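Local coordinates for A rubisco-like protein (Burkholderia fungorum, PDB 3NWR) that is a rubisco-like protein of the RuBisCO large-chain family, classed as a lyase, whose exact reaction is not established, at residues L15-I21 / A92-F98; G254-V258 / P278-H282. One frame throughout, in Å; residues are numbered along the deposited sequence.

The chain runs through the two contacts in series, each joining two neighbouring strands within a different domain of the RuBisCO large-chain architecture. Strand 14-23 comes first; contact 1 closes when strand 89-99 returns beside it after helix 27-37, edge strand 60-70 and helix 78-82, making the central pair of the four-stranded antiparallel sheet in the N-terminal domain. Well over a hundred residues later, inside the catalytic barrel domain, contact 2 closes a much shorter loop: strand 257-261, helices 262-265 and 267-276, then strand 280-284 alongside. Contacts 1 and 2 neither nest nor cross: on opposite sides of the chain's centre, they lie about 36 Å apart between centres and about 21 Å between nearest atoms.

Contact 1. Residues L15-I21 / A92-F98; sequences LEADYLI and ARITLSF
Two extended strands, 15-21 and 92-98, run antiparallel (157° between directions, axes 4.6 Å apart at closest) as the middle pair of the four-stranded sheet of the RuBisCO N-terminal domain. Leu15 pairs with Phe98, Ala17 with Leu96, Tyr19 with Ile94 and Ile21 with Ala92 at hydrogen-bonded positions; each pair makes two N-to-O bonds of 2.8-3.0 Å. Their side chains share the apolar face, against which helix 107-114 packs. There Tyr19 (m) sets CE2 3.8 Å from Leu96 CD1 and sends its hydroxyl to the carbonyl of Val114, while Leu15 CD1 meets Phe98 CD1 at 3.9 Å. The other face, at the non-hydrogen-bonded pairs, is largely polar. The extended Arg93 side chain brings NH2 to Asp18 OD2 in a 3.0 Å salt bridge, and Arg133 on the neighbouring strand pairs with both Glu16 and Asp18. A water joins Glu16 OE2 (2.9 Å) to Ser97 OG (2.7 Å). Asp18, chi1 m, also accepts a short hydrogen bond at OD1 from Thr95 OG1, 2.6 Å away.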
loop_
_atom_site.group_PDB
_atom_site.type_symbol
_atom_site.label_atom_id
_atom_site.label_comp_id
_atom_site.label_asym_id
_atom_site.label_seq_id
_atom_site.Cartn_x
_atom_site.Cartn_y
_atom_site.Cartn_z
ATOM N N LEU A 15 20.783 -8.901 0.348
ATOM C CA LEU A 15 19.828 -9.066 -0.735
ATOM C C LEU A 15 20.112 -7.977 -1.764
ATOM O O LEU A 15 20.813 -7.001 -1.480
ATOM C CB LEU A 15 18.378 -9.000 -0.230
ATOM C CG LEU A 15 17.939 -7.687 0.423
ATOM C CD1 LEU A 15 17.569 -6.625 -0.621
ATOM C CD2 LEU A 15 16.768 -7.956 1.362
ATOM N N GLU A 16 19.579 -8.145 -2.964
ATOM C CA GLU A 16 19.752 -7.148 -4.003
ATOM C C GLU A 16 18.416 -6.622 -4.515
ATOM O O GLU A 16 17.421 -7.346 -4.571
ATOM C CB GLU A 16 20.586 -7.702 -5.150
ATOM C CG GLU A 16 22.008 -8.001 -4.715
ATOM C CD GLU A 16 22.852 -8.600 -5.812
ATOM O OE1 GLU A 16 22.367 -8.717 -6.963
ATOM O OE2 GLU A 16 24.012 -8.952 -5.514
ATOM N N ALA A 17 18.416 -5.347 -4.886
ATOM C CA ALA A 17 17.226 -4.703 -5.415
ATOM C C ALA A 17 17.610 -3.906 -6.653
ATOM O O ALA A 17 18.567 -3.134 -6.617
ATOM C CB ALA A 17 16.619 -3.790 -4.358
ATOM N N ASP A 18 16.867 -4.095 -7.739
ATOM C CA ASP A 18 17.118 -3.372 -8.987
ATOM C C ASP A 18 16.093 -2.256 -9.138
ATOM O O ASP A 18 14.908 -2.464 -8.859
ATOM C CB ASP A 18 16.989 -4.304 -10.199
ATOM C CG ASP A 18 18.099 -5.339 -10.280
ATOM O OD1 ASP A 18 19.071 -5.259 -9.507
ATOM O OD2 ASP A 18 17.989 -6.234 -11.140
ATOM N N TYR A 19 16.542 -1.087 -9.593
ATOM C CA TYR A 19 15.667 0.062 -9.824
ATOM C C TYR A 19 15.880 0.664 -11.193
ATOM O O TYR A 19 16.947 0.520 -11.791
ATOM C CB TYR A 19 15.933 1.173 -8.803
ATOM C CG TYR A 19 15.794 0.741 -7.373
ATOM C CD1 TYR A 19 14.625 0.987 -6.666
ATOM C CD2 TYR A 19 16.836 0.095 -6.726
ATOM C CE1 TYR A 19 14.503 0.591 -5.343
ATOM C CE2 TYR A 19 16.720 -0.304 -5.408
ATOM C CZ TYR A 19 15.549 -0.063 -4.731
ATOM O OH TYR A 19 15.430 -0.469 -3.423
ATOM N N LEU A 20 14.847 1.344 -11.681
ATOM C CA LEU A 20 14.990 2.289 -12.777
ATOM C C LEU A 20 14.858 3.669 -12.164
ATOM O O LEU A 20 13.841 3.974 -11.536
ATOM C CB LEU A 20 13.888 2.070 -13.822
ATOM C CG LEU A 20 13.680 3.207 -14.828
ATOM C CD1 LEU A 20 14.857 3.296 -15.782
ATOM C CD2 LEU A 20 12.377 3.006 -15.598
ATOM N N ILE A 21 15.878 4.512 -12.316
ATOM C CA ILE A 21 15.789 5.859 -11.780
ATOM C C ILE A 21 15.899 6.895 -12.885
ATOM O O ILE A 21 16.403 6.611 -13.974
ATOM C CB ILE A 21 16.849 6.139 -10.696
ATOM C CG1 ILE A 21 18.262 6.108 -11.292
ATOM C CG2 ILE A 21 16.701 5.144 -9.557
ATOM C CD1 ILE A 21 19.322 6.678 -10.349
ATOM N N ALA A 92 18.655 5.551 -15.628
ATOM C CA ALA A 92 19.589 4.464 -15.397
ATOM C C ALA A 92 18.937 3.296 -14.682
ATOM O O ALA A 92 18.031 3.488 -13.865
ATOM C CB ALA A 92 20.790 4.952 -14.602
ATOM N N ARG A 93 19.397 2.091 -15.002
ATOM C CA ARG A 93 19.059 0.907 -14.222
ATOM C C ARG A 93 20.162 0.723 -13.200
ATOM O O ARG A 93 21.343 0.775 -13.546
ATOM C CB ARG A 93 18.959 -0.346 -15.101
ATOM C CG ARG A 93 18.424 -1.561 -14.333
ATOM C CD ARG A 93 18.340 -2.832 -15.171
ATOM N NE ARG A 93 17.908 -3.966 -14.352
ATOM C CZ ARG A 93 16.726 -4.566 -14.458
ATOM N NH1 ARG A 93 15.852 -4.159 -15.369
ATOM N NH2 ARG A 93 16.423 -5.586 -13.661
ATOM N N ILE A 94 19.791 0.527 -11.940
ATOM C CA ILE A 94 20.795 0.365 -10.899
ATOM C C ILE A 94 20.489 -0.859 -10.052
ATOM O O ILE A 94 19.349 -1.318 -9.996
ATOM C CB ILE A 94 20.890 1.605 -9.998
ATOM C CG1 ILE A 94 19.621 1.755 -9.153
ATOM C CG2 ILE A 94 21.156 2.861 -10.840
ATOM C CD1 ILE A 94 19.719 2.840 -8.112
ATOM N N THR A 95 21.519 -1.401 -9.414
ATOM C CA THR A 95 21.329 -2.477 -8.457
ATOM C C THR A 95 21.925 -2.048 -7.134
ATOM O O THR A 95 23.081 -1.614 -7.086
ATOM C CB THR A 95 22.021 -3.781 -8.906
ATOM O OG1 THR A 95 21.421 -4.258 -10.114
ATOM C CG2 THR A 95 21.892 -4.848 -7.827
ATOM N N LEU A 96 21.134 -2.153 -6.065
ATOM C CA LEU A 96 21.627 -1.919 -4.714
ATOM C C LEU A 96 21.788 -3.235 -3.964
ATOM O O LEU A 96 21.011 -4.170 -4.156
ATOM C CB LEU A 96 20.690 -0.999 -3.925
ATOM C CG LEU A 96 20.434 0.382 -4.517
ATOM C CD1 LEU A 96 19.605 1.217 -3.542
ATOM C CD2 LEU A 96 21.738 1.070 -4.843
ATOM N N SER A 97 22.804 -3.294 -3.108
ATOM C CA SER A 97 23.023 -4.436 -2.231
ATOM C C SER A 97 22.791 -4.003 -0.789
ATOM O O SER A 97 23.410 -3.048 -0.323
ATOM C CB SER A 97 24.455 -4.957 -2.391
ATOM O OG SER A 97 24.701 -6.070 -1.545
ATOM N N PHE A 98 21.888 -4.694 -0.096
ATOM C CA PHE A 98 21.519 -4.357 1.279
ATOM C C PHE A 98 21.975 -5.437 2.250
ATOM O O PHE A 98 21.724 -6.615 2.013
ATOM C CB PHE A 98 19.997 -4.245 1.402
ATOM C CG PHE A 98 19.424 -2.975 0.831
ATOM C CD1 PHE A 98 18.919 -2.940 -0.461
ATOM C CD2 PHE A 98 19.369 -1.824 1.604
ATOM C CE1 PHE A 98 18.381 -1.766 -0.973
ATOM C CE2 PHE A 98 18.836 -0.644 1.090
ATOM C CZ PHE A 98 18.349 -0.616 -0.193
HETATM O O HOH W 1 25.024 -8.473 -2.839
#

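Contact 2. Residues G254-V258 / P278-H282; sequences GGSCV and PLVLH
Backbone hydrogen bonds set the register where strands 257-261 and 280-284 begin, parallel, the end-to-end directions of 255-258 and 279-282 being 43° apart. Val280 N donates to Ser256 O, Val258 N to Val280 O and His282 N to Val258 O, each at 2.9 Å, so Cys257 faces Val280 (CA to CA 4.4 Å) and Val258 faces Leu281 (5.4 Å). Before the strand, Gly254 at positive phi (86°) is the C-prime residue of the Schellman motif ending helix 240-252. Apolar packing falls on two faces. On one, Cys257 SG lies 4.0 Å from Val280 CG1 and 3.8 Å from His282 CB; on the other, Val258 CG1 meets Leu279 CD1 at 3.7 Å, and Val258 CG2 lies 4.3 Å from Leu281 CD2. Leu279 (m, t) reaches Val250 of helix 240-252. Among polar side chains, His282 bonds through ND1 to His315 and NE2 to His317 on the next strand. With helix 267-276 between them, the strands form a right-handed beta-alpha-beta crossover, the repeating unit of the TIM barrel.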
loop_
_atom_site.group_PDB
_atom_site.type_symbol
_atom_site.label_atom_id
_atom_site.label_comp_id
_atom_site.label_asym_id
_atom_site.label_seq_id
_atom_site.Cartn_x
_atom_site.Cartn_y
_atom_site.Cartn_z
ATOM N N GLY A 254 -16.535 -25.867 6.680
ATOM C CA GLY A 254 -16.050 -26.788 5.662
ATOM C C GLY A 254 -15.408 -26.151 4.445
ATOM O O GLY A 254 -15.210 -26.808 3.418
ATOM N N GLY A 255 -15.084 -24.867 4.552
ATOM C CA GLY A 255 -14.444 -24.166 3.449
ATOM C C GLY A 255 -12.994 -24.569 3.276
ATOM O O GLY A 255 -12.428 -25.281 4.102
ATOM N N SER A 256 -12.387 -24.108 2.189
ATOM C CA SER A 256 -11.003 -24.455 1.899
ATOM C C SER A 256 -10.142 -23.247 1.573
ATOM O O SER A 256 -8.931 -23.375 1.417
ATOM C CB SER A 256 -10.946 -25.424 0.717
ATOM O OG SER A 256 -11.528 -24.834 -0.441
ATOM N N CYS A 257 -10.765 -22.077 1.488
ATOM C CA CYS A 257 -10.068 -20.917 0.954
ATOM C C CYS A 257 -10.632 -19.616 1.521
ATOM O O CYS A 257 -11.848 -19.482 1.681
ATOM C CB CYS A 257 -10.197 -20.923 -0.579
ATOM S SG CYS A 257 -9.360 -19.552 -1.432
ATOM N N VAL A 258 -9.739 -18.673 1.816
ATOM C CA VAL A 258 -10.119 -17.295 2.108
ATOM C C VAL A 258 -9.354 -16.339 1.194
ATOM O O VAL A 258 -8.204 -16.591 0.832
ATOM C CB VAL A 258 -9.886 -16.913 3.580
ATOM C CG1 VAL A 258 -10.849 -17.692 4.479
ATOM C CG2 VAL A 258 -8.443 -17.175 3.977
ATOM N N PRO A 278 -5.262 -22.672 8.219
ATOM C CA PRO A 278 -4.792 -23.771 7.370
ATOM C C PRO A 278 -5.404 -23.740 5.973
ATOM O O PRO A 278 -5.168 -24.663 5.192
ATOM C CB PRO A 278 -5.281 -25.008 8.127
ATOM C CG PRO A 278 -6.543 -24.552 8.776
ATOM C CD PRO A 278 -6.315 -23.103 9.155
ATOM N N LEU A 279 -6.175 -22.699 5.670
ATOM C CA LEU A 279 -6.871 -22.593 4.394
ATOM C C LEU A 279 -5.952 -22.049 3.303
ATOM O O LEU A 279 -4.878 -21.522 3.583
ATOM C CB LEU A 279 -8.101 -21.688 4.537
ATOM C CG LEU A 279 -9.067 -22.100 5.650
ATOM C CD1 LEU A 279 -10.124 -21.042 5.881
ATOM C CD2 LEU A 279 -9.699 -23.440 5.293
ATOM N N VAL A 280 -6.380 -22.209 2.058
ATOM C CA VAL A 280 -5.722 -21.552 0.928
ATOM C C VAL A 280 -5.909 -20.045 1.059
ATOM O O VAL A 280 -7.009 -19.573 1.322
ATOM C CB VAL A 280 -6.339 -22.032 -0.392
ATOM C CG1 VAL A 280 -5.736 -21.276 -1.582
ATOM C CG2 VAL A 280 -6.128 -23.531 -0.555
ATOM N N LEU A 281 -4.825 -19.303 0.857
ATOM C CA LEU A 281 -4.837 -17.849 0.956
ATOM C C LEU A 281 -4.805 -17.269 -0.456
ATOM O O LEU A 281 -3.761 -17.279 -1.124
ATOM C CB LEU A 281 -3.621 -17.377 1.751
ATOM C CG LEU A 281 -3.852 -16.519 2.985
ATOM C CD1 LEU A 281 -2.511 -16.020 3.505
ATOM C CD2 LEU A 281 -4.788 -15.365 2.671
ATOM N N HIS A 282 -5.960 -16.804 -0.915
ATOM C CA HIS A 282 -6.110 -16.242 -2.261
ATOM C C HIS A 282 -5.905 -14.728 -2.167
ATOM O O HIS A 282 -6.754 -14.009 -1.637
ATOM C CB HIS A 282 -7.509 -16.575 -2.814
ATOM C CG HIS A 282 -7.765 -16.061 -4.200
ATOM N ND1 HIS A 282 -7.415 -16.764 -5.334
ATOM C CD2 HIS A 282 -8.361 -14.924 -4.630
ATOM C CE1 HIS A 282 -7.772 -16.075 -6.405
ATOM N NE2 HIS A 282 -8.339 -14.950 -6.006
#